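Local coordinates for spindle assembly checkpoint serine/threonine-protein kinase BUB1 (Saccharomyces cerevisiae, PDB 3ESL) that phosphorylates proteins on serine and threonine in the spindle assembly checkpoint, delaying anaphase until chromosomes are bioriented, and is represented here by its conserved all-helical N-terminal domain, at residues 102-107 with 190-195; 123-128 with 180-185; 129-134 with 161-166. All coordinates share one frame; numbering follows the deposited sequence.

The three contacts follow the all-helical, TPR-type N-terminal domain of BUB1, a part of the protein distinct from its kinase domain. Contact 1 lies about 10 Å from the centre of the chain, contact 2 about 16 Å and contact 3 about 23 Å; contacts 1 and 2 are buried and contact 3, farthest out, only partly so. Contacts 2 and 3, with centres about 11 Å apart, touch directly: Glu126 OE2 meets Arg162 NE in a salt bridge at 2.8 Å. The centres of contacts 1 and 2 are about 15 Å apart, and the two are joined where Lys103 of helix 95-108 donates to the carbonyl of Arg185. Contacts 1 and 3 do not touch, their nearest atoms being about 10 Å apart.

Contact 1 of 3, residues 102-107 with 190-195; sequences FKYMFN and TAPFFI
Tyr104, on helix 95-108, meets Ala191, Pro192 and Ile195 of the segment that leads into helix 193-200. Its CG stands anti to the backbone N (chi1 177°), which carries the ring out toward that segment. At the root, Tyr104 CB lies 3.7 Å from Pro192 CD, and CG rests on the same methylene at 3.8 Å. Further out, the CD1–CE1 side runs past Ala191, whose CB comes obliquely to 3.6 Å from Tyr104 CE1. Ile195 CD1 lies over one face, nearest Tyr104 CE2 at 3.4 Å; it is 29° off the ring normal, a CH-pi contact. At the tip, OH makes a weak hydrogen bond with NE2 of Gln68. A tyrosine suits the place by offering a broad face to a methyl while its tip can still bond. The small Ala191 is consistent with the close backbones, 5.9 Å between the CA atoms of Tyr104 and Ala191. Pro192 occupies the N-cap position, and the first helical N-H, that of Phe193, is bound by Glu97 OE1. With Ile195 on Tyr104, and Phe194 stacked with Tyr86 and touching Thr101, helix 193-200 is seated against helices 77-90 and 95-108.

Contact 2 of 3, residues 123-128 with 180-185; sequences KLLENA and ERLKGR
Leu125 carries this contact from helix 115-127, reaching Leu182 and Arg185 on helix 177-186. The residue before it, Leu124, belongs to another interface: its side chain packs on Phe102 of helix 95-108. Leu125 is the one that points at helix 177-186, and its two methyls divide the work. CD1 meets Leu182 CD1 at 3.9 Å, the side chains crossing at about a right angle, while CD2 stands 4.4 Å from Arg185 NE, approaching the guanidinium obliquely. The backbones stay well apart, with 9.8 Å between the CA atoms of Leu125 and Leu182, so a branched aliphatic chain on each side is what spans the gap. Leu182 does so with its CG anti to the backbone N (chi1 -179°), which swings CD1 nearer to the other helix. Leu125 itself is also packed on Ala134 and Leu137 of helix 131-143, and Leu182 on Val136 of that helix, so a third helix contributes to the same apolar layer. Next along, Glu126 turns to a different helix and pairs with Arg162. The helix ends at Asn127, and Ala128 still donates its N to the Leu124 carbonyl, while its side chain packs on Phe95. Between the two segments the chemistry is dispersion rather than polar bonding. With Arg185 NE already paired to Glu99 in a salt bridge, and the guanidinium also in a cation-pi contact with Phe130, the charge is probably compensated where it passes the Leu125 methyl.

Contact 3 of 3, residues 129-134 with 161-166; sequences QFFLEA and DRLREM
Phe131, in the first turn of helix 131-143, packs on Leu163 in the last turn of helix 149-165 and on Met166 just past it. The buried, inner part lies at the root of the aromatic side chain: Leu163 CD1 is 4.1 Å from Phe131 CB and 4.2 Å from Phe131 CD1, the two side chains sliding past each other in opposite directions. Leu163 is buried, and Ile168 touches both it and Phe131. Toward solvent the partner changes, and the closest approach is shorter although the site is more exposed. The Met166 side chain crosses that of Phe131 at about a right angle, its chain extended beyond CG (chi2 -179°), which brings SD to 3.7 Å from Phe131 CE1. The sulfur lies 4.3 Å from the Phe131 ring centroid and 37° off the normal, an oblique Met-aromatic contact. A long, flexible thioether is suited to such a border, since it can reach the ring from a residue already past the helix. Before Phe131, Gln129 has positive phi and completes a Schellman motif, and its CA lies 3.7 Å above one face of the Phe131 ring. With apolar and sulfur-aromatic contacts alone between the segments, adhesion here rests on shape and polarisability, while Tyr159 OH, hydrogen-bonded to Phe131 O, adds a polar link between the same two helices.

Contact 1 of 3, residues 102-107 with 190-195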
loop_
_atom_site.group_PDB
_atom_site.type_symbol
_atom_site.label_atom_id
_atom_site.label_comp_id
_atom_site.label_asym_id
_atom_site.label_seq_id
_atom_site.Cartn_x
_atom_site.Cartn_y
_atom_site.Cartn_z
ATOM N N PHE A 102 -4.383 -2.638 -4.897
ATOM C CA PHE A 102 -3.833 -1.628 -5.802
ATOM C C PHE A 102 -4.916 -0.996 -6.686
ATOM O O PHE A 102 -4.906 0.211 -6.929
ATOM C CB PHE A 102 -2.738 -2.210 -6.691
ATOM C CG PHE A 102 -1.400 -2.351 -6.015
ATOM C CD1 PHE A 102 -0.625 -1.229 -5.734
ATOM C CD2 PHE A 102 -0.884 -3.620 -5.737
ATOM C CE1 PHE A 102 0.644 -1.368 -5.129
ATOM C CE2 PHE A 102 0.362 -3.778 -5.135
ATOM C CZ PHE A 102 1.133 -2.638 -4.831
ATOM N N LYS A 103 -5.839 -1.822 -7.176
ATOM C CA LYS A 103 -6.952 -1.347 -7.997
ATOM C C LYS A 103 -7.891 -0.383 -7.257
ATOM O O LYS A 103 -8.377 0.601 -7.835
ATOM C CB LYS A 103 -7.745 -2.544 -8.541
ATOM C CG LYS A 103 -6.988 -3.301 -9.607
ATOM C CD LYS A 103 -7.663 -4.628 -9.921
ATOM C CE LYS A 103 -9.095 -4.404 -10.372
ATOM N NZ LYS A 103 -9.599 -5.519 -11.238
ATOM N N TYR A 104 -8.137 -0.675 -5.984
ATOM C CA TYR A 104 -8.967 0.166 -5.129
ATOM C C TYR A 104 -8.309 1.530 -4.906
ATOM O O TYR A 104 -8.939 2.580 -5.060
ATOM C CB TYR A 104 -9.176 -0.552 -3.804
ATOM C CG TYR A 104 -9.958 0.198 -2.756
ATOM C CD1 TYR A 104 -11.356 0.171 -2.747
ATOM C CD2 TYR A 104 -9.301 0.896 -1.741
ATOM C CE1 TYR A 104 -12.080 0.835 -1.759
ATOM C CE2 TYR A 104 -10.015 1.563 -0.748
ATOM C CZ TYR A 104 -11.405 1.525 -0.767
ATOM O OH TYR A 104 -12.125 2.176 0.209
ATOM N N MET A 105 -7.029 1.502 -4.542
ATOM C CA MET A 105 -6.223 2.720 -4.479
ATOM C C MET A 105 -6.288 3.527 -5.793
ATOM O O MET A 105 -6.517 4.735 -5.775
ATOM C CB MET A 105 -4.777 2.347 -4.164
ATOM C CG MET A 105 -4.597 1.700 -2.785
ATOM S SD MET A 105 -2.988 0.862 -2.714
ATOM C CE MET A 105 -1.898 2.273 -2.665
ATOM N N PHE A 106 -6.094 2.851 -6.922
ATOM C CA PHE A 106 -6.108 3.514 -8.233
ATOM C C PHE A 106 -7.450 4.235 -8.449
ATOM O O PHE A 106 -7.492 5.405 -8.825
ATOM C CB PHE A 106 -5.838 2.507 -9.353
ATOM C CG PHE A 106 -5.646 3.147 -10.706
ATOM C CD1 PHE A 106 -4.408 3.667 -11.077
ATOM C CD2 PHE A 106 -6.708 3.234 -11.601
ATOM C CE1 PHE A 106 -4.226 4.270 -12.331
ATOM C CE2 PHE A 106 -6.539 3.831 -12.858
ATOM C CZ PHE A 106 -5.292 4.350 -13.219
ATOM N N ASN A 107 -8.537 3.527 -8.153
ATOM C CA ASN A 107 -9.895 4.071 -8.281
ATOM C C ASN A 107 -10.139 5.309 -7.413
ATOM O O ASN A 107 -10.862 6.222 -7.816
ATOM C CB ASN A 107 -10.923 2.998 -7.930
ATOM C CG ASN A 107 -12.364 3.463 -8.164
ATOM O OD1 ASN A 107 -13.139 3.635 -7.218
ATOM N ND2 ASN A 107 -12.712 3.676 -9.419
ATOM N N THR A 190 -14.480 -4.176 -6.921
ATOM C CA THR A 190 -14.868 -4.365 -5.529
ATOM C C THR A 190 -13.710 -3.939 -4.610
ATOM O O THR A 190 -12.550 -4.043 -5.009
ATOM C CB THR A 190 -15.246 -5.868 -5.287
ATOM O OG1 THR A 190 -15.821 -6.034 -3.992
ATOM C CG2 THR A 190 -14.036 -6.810 -5.437
ATOM N N ALA A 191 -14.015 -3.424 -3.415
ATOM C CA ALA A 191 -12.967 -3.218 -2.397
ATOM C C ALA A 191 -12.347 -4.551 -1.962
ATOM O O ALA A 191 -13.022 -5.589 -1.961
ATOM C CB ALA A 191 -13.509 -2.476 -1.197
ATOM N N PRO A 192 -11.050 -4.532 -1.578
ATOM C CA PRO A 192 -10.438 -5.759 -1.083
ATOM C C PRO A 192 -11.181 -6.255 0.144
ATOM O O PRO A 192 -11.794 -5.461 0.865
ATOM C CB PRO A 192 -9.005 -5.332 -0.704
ATOM C CG PRO A 192 -9.022 -3.858 -0.667
ATOM C CD PRO A 192 -10.100 -3.407 -1.601
ATOM N N PHE A 193 -11.127 -7.557 0.378
ATOM C CA PHE A 193 -11.870 -8.139 1.477
ATOM C C PHE A 193 -11.542 -7.544 2.832
ATOM O O PHE A 193 -12.441 -7.370 3.651
ATOM C CB PHE A 193 -11.718 -9.656 1.531
ATOM C CG PHE A 193 -12.585 -10.295 2.574
ATOM C CD1 PHE A 193 -13.978 -10.195 2.495
ATOM C CD2 PHE A 193 -12.017 -10.966 3.653
ATOM C CE1 PHE A 193 -14.798 -10.775 3.479
ATOM C CE2 PHE A 193 -12.825 -11.560 4.635
ATOM C CZ PHE A 193 -14.215 -11.460 4.551
ATOM N N PHE A 194 -10.271 -7.208 3.080
ATOM C CA PHE A 194 -9.915 -6.724 4.417
ATOM C C PHE A 194 -10.634 -5.422 4.751
ATOM O O PHE A 194 -10.955 -5.160 5.911
ATOM C CB PHE A 194 -8.386 -6.613 4.630
ATOM C CG PHE A 194 -7.746 -5.391 4.006
ATOM C CD1 PHE A 194 -7.237 -5.441 2.709
ATOM C CD2 PHE A 194 -7.604 -4.214 4.741
ATOM C CE1 PHE A 194 -6.620 -4.316 2.140
ATOM C CE2 PHE A 194 -7.003 -3.078 4.186
ATOM C CZ PHE A 194 -6.509 -3.127 2.886
ATOM N N ILE A 195 -10.895 -4.614 3.721
ATOM C CA ILE A 195 -11.606 -3.366 3.902
ATOM C C ILE A 195 -13.088 -3.645 4.179
ATOM O O ILE A 195 -13.674 -3.096 5.134
ATOM C CB ILE A 195 -11.418 -2.441 2.673
ATOM C CG1 ILE A 195 -9.964 -1.940 2.631
ATOM C CG2 ILE A 195 -12.370 -1.251 2.720
ATOM C CD1 ILE A 195 -9.651 -1.028 1.480
#

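Contact 2 of 3, residues 123-128 with 180-185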
loop_
_atom_site.group_PDB
_atom_site.type_symbol
_atom_site.label_atom_id
_atom_site.label_comp_id
_atom_site.label_asym_id
_atom_site.label_seq_id
_atom_site.Cartn_x
_atom_site.Cartn_y
_atom_site.Cartn_z
ATOM N N LYS A 123 5.660 -4.263 -10.042
ATOM C CA LYS A 123 6.381 -5.399 -9.458
ATOM C C LYS A 123 5.417 -6.553 -9.169
ATOM O O LYS A 123 5.732 -7.712 -9.453
ATOM C CB LYS A 123 7.142 -4.991 -8.195
ATOM C CG LYS A 123 7.984 -6.111 -7.572
ATOM C CD LYS A 123 8.671 -5.668 -6.268
ATOM C CE LYS A 123 7.717 -5.689 -5.065
ATOM N NZ LYS A 123 7.343 -7.077 -4.632
ATOM N N LEU A 124 4.238 -6.240 -8.625
ATOM C CA LEU A 124 3.247 -7.292 -8.361
ATOM C C LEU A 124 2.878 -8.026 -9.658
ATOM O O LEU A 124 2.872 -9.268 -9.698
ATOM C CB LEU A 124 1.992 -6.708 -7.681
ATOM C CG LEU A 124 0.889 -7.725 -7.363
ATOM C CD1 LEU A 124 1.221 -8.525 -6.129
ATOM C CD2 LEU A 124 -0.458 -7.028 -7.203
ATOM N N LEU A 125 2.570 -7.263 -10.705
ATOM C CA LEU A 125 2.169 -7.837 -11.980
ATOM C C LEU A 125 3.336 -8.602 -12.594
ATOM O O LEU A 125 3.133 -9.678 -13.154
ATOM C CB LEU A 125 1.691 -6.763 -12.947
ATOM C CG LEU A 125 0.417 -6.004 -12.565
ATOM C CD1 LEU A 125 0.018 -5.051 -13.681
ATOM C CD2 LEU A 125 -0.716 -6.985 -12.230
ATOM N N GLU A 126 4.542 -8.047 -12.471
ATOM C CA GLU A 126 5.747 -8.727 -12.986
ATOM C C GLU A 126 5.935 -10.114 -12.364
ATOM O O GLU A 126 6.111 -11.116 -13.090
ATOM C CB GLU A 126 6.999 -7.856 -12.787
ATOM C CG GLU A 126 8.309 -8.630 -13.021
ATOM C CD GLU A 126 9.562 -7.791 -12.860
ATOM O OE1 GLU A 126 9.493 -6.647 -12.341
ATOM O OE2 GLU A 126 10.636 -8.290 -13.266
ATOM N N ASN A 127 5.898 -10.174 -11.037
ATOM C CA ASN A 127 6.023 -11.431 -10.300
ATOM C C ASN A 127 4.915 -12.426 -10.650
ATOM O O ASN A 127 5.145 -13.642 -10.657
ATOM C CB ASN A 127 6.076 -11.186 -8.791
ATOM C CG ASN A 127 7.340 -10.451 -8.356
ATOM O OD1 ASN A 127 8.373 -10.513 -9.021
ATOM N ND2 ASN A 127 7.261 -9.759 -7.229
ATOM N N ALA A 128 3.731 -11.902 -10.962
ATOM C CA ALA A 128 2.602 -12.736 -11.386
ATOM C C ALA A 128 2.691 -13.081 -12.866
ATOM O O ALA A 128 1.783 -13.700 -13.413
ATOM C CB ALA A 128 1.277 -12.044 -11.099
ATOM N N GLU A 180 -4.475 -2.775 -23.623
ATOM C CA GLU A 180 -5.885 -3.124 -23.459
ATOM C C GLU A 180 -6.100 -4.192 -22.390
ATOM O O GLU A 180 -7.126 -4.190 -21.707
ATOM C CB GLU A 180 -6.499 -3.556 -24.793
ATOM C CG GLU A 180 -7.038 -2.389 -25.619
ATOM C CD GLU A 180 -8.332 -1.800 -25.056
ATOM O OE1 GLU A 180 -9.063 -2.519 -24.335
ATOM O OE2 GLU A 180 -8.624 -0.616 -25.343
ATOM N N ARG A 181 -5.130 -5.094 -22.255
ATOM C CA ARG A 181 -5.135 -6.101 -21.195
ATOM C C ARG A 181 -4.993 -5.431 -19.824
ATOM O O ARG A 181 -5.729 -5.767 -18.893
ATOM C CB ARG A 181 -4.020 -7.128 -21.404
ATOM C CG ARG A 181 -4.350 -8.249 -22.399
ATOM C CD ARG A 181 -3.279 -9.327 -22.365
ATOM N NE ARG A 181 -2.019 -8.856 -22.937
ATOM C CZ ARG A 181 -0.816 -9.304 -22.591
ATOM N NH1 ARG A 181 -0.685 -10.235 -21.657
ATOM N NH2 ARG A 181 0.266 -8.809 -23.174
ATOM N N LEU A 182 -4.064 -4.477 -19.716
ATOM C CA LEU A 182 -3.903 -3.696 -18.480
ATOM C C LEU A 182 -5.165 -2.904 -18.147
ATOM O O LEU A 182 -5.632 -2.932 -17.005
ATOM C CB LEU A 182 -2.689 -2.760 -18.534
ATOM C CG LEU A 182 -2.475 -1.940 -17.242
ATOM C CD1 LEU A 182 -2.141 -2.839 -16.050
ATOM C CD2 LEU A 182 -1.422 -0.860 -17.416
ATOM N N LYS A 183 -5.710 -2.203 -19.142
ATOM C CA LYS A 183 -6.958 -1.462 -18.971
ATOM C C LYS A 183 -8.047 -2.356 -18.371
ATOM O O LYS A 183 -8.727 -1.960 -17.421
ATOM C CB LYS A 183 -7.431 -0.881 -20.304
ATOM C CG LYS A 183 -8.649 0.032 -20.183
ATOM C CD LYS A 183 -9.207 0.429 -21.547
ATOM C CE LYS A 183 -8.283 1.391 -22.288
ATOM N NZ LYS A 183 -8.913 1.881 -23.552
ATOM N N GLY A 184 -8.198 -3.554 -18.935
ATOM C CA GLY A 184 -9.135 -4.556 -18.424
ATOM C C GLY A 184 -8.853 -4.941 -16.980
ATOM O O GLY A 184 -9.778 -5.051 -16.169
ATOM N N ARG A 185 -7.572 -5.133 -16.660
ATOM C CA ARG A 185 -7.139 -5.442 -15.295
ATOM C C ARG A 185 -7.412 -4.299 -14.314
ATOM O O ARG A 185 -7.602 -4.545 -13.118
ATOM C CB ARG A 185 -5.643 -5.775 -15.246
ATOM C CG ARG A 185 -5.234 -7.014 -16.023
ATOM C CD ARG A 185 -4.045 -7.705 -15.370
ATOM N NE ARG A 185 -4.434 -8.419 -14.153
ATOM C CZ ARG A 185 -5.114 -9.564 -14.127
ATOM N NH1 ARG A 185 -5.492 -10.151 -15.262
ATOM N NH2 ARG A 185 -5.413 -10.128 -12.963
#

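Contact 3 of 3, residues 129-134 with 161-166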
loop_
_atom_site.group_PDB
_atom_site.type_symbol
_atom_site.label_atom_id
_atom_site.label_comp_id
_atom_site.label_asym_id
_atom_site.label_seq_id
_atom_site.Cartn_x
_atom_site.Cartn_y
_atom_site.Cartn_z
ATOM N N GLN A 129 3.777 -12.656 -13.512
ATOM C CA GLN A 129 4.026 -12.937 -14.928
ATOM C C GLN A 129 3.050 -12.259 -15.898
ATOM O O GLN A 129 2.827 -12.736 -17.012
ATOM C CB GLN A 129 4.132 -14.459 -15.188
ATOM C CG GLN A 129 4.968 -15.206 -14.174
ATOM C CD GLN A 129 4.148 -16.182 -13.371
ATOM O OE1 GLN A 129 3.543 -17.098 -13.934
ATOM N NE2 GLN A 129 4.149 -16.026 -12.055
ATOM N N PHE A 130 2.454 -11.141 -15.473
ATOM C CA PHE A 130 1.758 -10.270 -16.400
ATOM C C PHE A 130 2.808 -9.300 -16.924
ATOM O O PHE A 130 2.796 -8.106 -16.610
ATOM C CB PHE A 130 0.591 -9.520 -15.725
ATOM C CG PHE A 130 -0.581 -10.402 -15.361
ATOM C CD1 PHE A 130 -1.458 -10.870 -16.344
ATOM C CD2 PHE A 130 -0.807 -10.764 -14.037
ATOM C CE1 PHE A 130 -2.551 -11.685 -15.999
ATOM C CE2 PHE A 130 -1.888 -11.570 -13.683
ATOM C CZ PHE A 130 -2.760 -12.029 -14.661
ATOM N N PHE A 131 3.735 -9.825 -17.722
ATOM C CA PHE A 131 4.963 -9.099 -18.040
ATOM C C PHE A 131 4.738 -7.786 -18.784
ATOM O O PHE A 131 5.276 -6.740 -18.397
ATOM C CB PHE A 131 5.960 -10.015 -18.778
ATOM C CG PHE A 131 6.511 -11.123 -17.917
ATOM C CD1 PHE A 131 7.324 -10.838 -16.826
ATOM C CD2 PHE A 131 6.218 -12.457 -18.207
ATOM C CE1 PHE A 131 7.826 -11.856 -16.021
ATOM C CE2 PHE A 131 6.721 -13.484 -17.417
ATOM C CZ PHE A 131 7.524 -13.188 -16.320
ATOM N N LEU A 132 3.929 -7.823 -19.835
ATOM C CA LEU A 132 3.745 -6.633 -20.657
ATOM C C LEU A 132 2.771 -5.625 -20.030
ATOM O O LEU A 132 2.905 -4.417 -20.231
ATOM C CB LEU A 132 3.380 -7.001 -22.105
ATOM C CG LEU A 132 4.435 -7.883 -22.807
ATOM C CD1 LEU A 132 3.961 -8.360 -24.172
ATOM C CD2 LEU A 132 5.806 -7.202 -22.905
ATOM N N GLU A 133 1.826 -6.125 -19.237
ATOM C CA GLU A 133 0.957 -5.247 -18.447
ATOM C C GLU A 133 1.783 -4.455 -17.433
ATOM O O GLU A 133 1.528 -3.260 -17.216
ATOM C CB GLU A 133 -0.134 -6.044 -17.731
ATOM C CG GLU A 133 -1.176 -6.659 -18.670
ATOM C CD GLU A 133 -0.840 -8.084 -19.108
ATOM O OE1 GLU A 133 0.346 -8.484 -19.093
ATOM O OE2 GLU A 133 -1.786 -8.815 -19.474
ATOM N N ALA A 134 2.762 -5.123 -16.820
ATOM C CA ALA A 134 3.655 -4.479 -15.850
ATOM C C ALA A 134 4.450 -3.334 -16.478
ATOM O O ALA A 134 4.664 -2.299 -15.843
ATOM C CB ALA A 134 4.584 -5.496 -15.209
ATOM N N ASP A 161 15.531 -4.546 -19.122
ATOM C CA ASP A 161 16.700 -5.423 -19.034
ATOM C C ASP A 161 16.318 -6.815 -18.537
ATOM O O ASP A 161 16.880 -7.817 -18.990
ATOM C CB ASP A 161 17.757 -4.837 -18.098
ATOM C CG ASP A 161 18.408 -3.589 -18.652
ATOM O OD1 ASP A 161 18.399 -3.396 -19.890
ATOM O OD2 ASP A 161 18.936 -2.800 -17.835
ATOM N N ARG A 162 15.377 -6.872 -17.595
ATOM C CA ARG A 162 14.884 -8.155 -17.093
ATOM C C ARG A 162 14.054 -8.865 -18.153
ATOM O O ARG A 162 14.119 -10.092 -18.274
ATOM C CB ARG A 162 14.095 -7.980 -15.791
ATOM C CG ARG A 162 14.944 -7.459 -14.632
ATOM C CD ARG A 162 14.274 -7.663 -13.270
ATOM N NE ARG A 162 13.042 -6.882 -13.109
ATOM C CZ ARG A 162 12.999 -5.591 -12.790
ATOM N NH1 ARG A 162 14.120 -4.898 -12.609
ATOM N NH2 ARG A 162 11.826 -4.983 -12.655
ATOM N N LEU A 163 13.292 -8.086 -18.926
ATOM C CA LEU A 163 12.469 -8.610 -20.016
ATOM C C LEU A 163 13.324 -9.274 -21.091
ATOM O O LEU A 163 12.988 -10.362 -21.578
ATOM C CB LEU A 163 11.610 -7.496 -20.628
ATOM C CG LEU A 163 10.085 -7.480 -20.407
ATOM C CD1 LEU A 163 9.618 -8.201 -19.137
ATOM C CD2 LEU A 163 9.531 -6.060 -20.464
ATOM N N ARG A 164 14.432 -8.623 -21.442
ATOM C CA ARG A 164 15.378 -9.162 -22.428
ATOM C C ARG A 164 16.035 -10.466 -21.973
ATOM O O ARG A 164 16.269 -11.357 -22.793
ATOM C CB ARG A 164 16.438 -8.123 -22.789
ATOM C CG ARG A 164 15.954 -7.098 -23.802
ATOM C CD ARG A 164 17.111 -6.278 -24.362
ATOM N NE ARG A 164 17.477 -5.176 -23.474
ATOM C CZ ARG A 164 16.938 -3.959 -23.527
ATOM N NH1 ARG A 164 16.000 -3.674 -24.427
ATOM N NH2 ARG A 164 17.336 -3.023 -22.674
ATOM N N GLU A 165 16.314 -10.570 -20.672
ATOM C CA GLU A 165 16.855 -11.790 -20.057
ATOM C C GLU A 165 15.886 -12.983 -20.089
ATOM O O GLU A 165 16.304 -14.131 -19.889
ATOM C CB GLU A 165 17.314 -11.516 -18.616
ATOM C CG GLU A 165 18.581 -10.664 -18.529
ATOM C CD GLU A 165 18.974 -10.324 -17.103
ATOM O OE1 GLU A 165 18.181 -9.651 -16.402
ATOM O OE2 GLU A 165 20.086 -10.719 -16.685
ATOM N N MET A 166 14.606 -12.702 -20.331
ATOM C CA MET A 166 13.581 -13.740 -20.487
ATOM C C MET A 166 13.080 -13.859 -21.942
ATOM O O MET A 166 12.115 -14.583 -22.212
ATOM C CB MET A 166 12.384 -13.486 -19.553
ATOM C CG MET A 166 12.708 -13.275 -18.080
ATOM S SD MET A 166 11.208 -13.022 -17.091
ATOM C CE MET A 166 11.861 -12.095 -15.704
#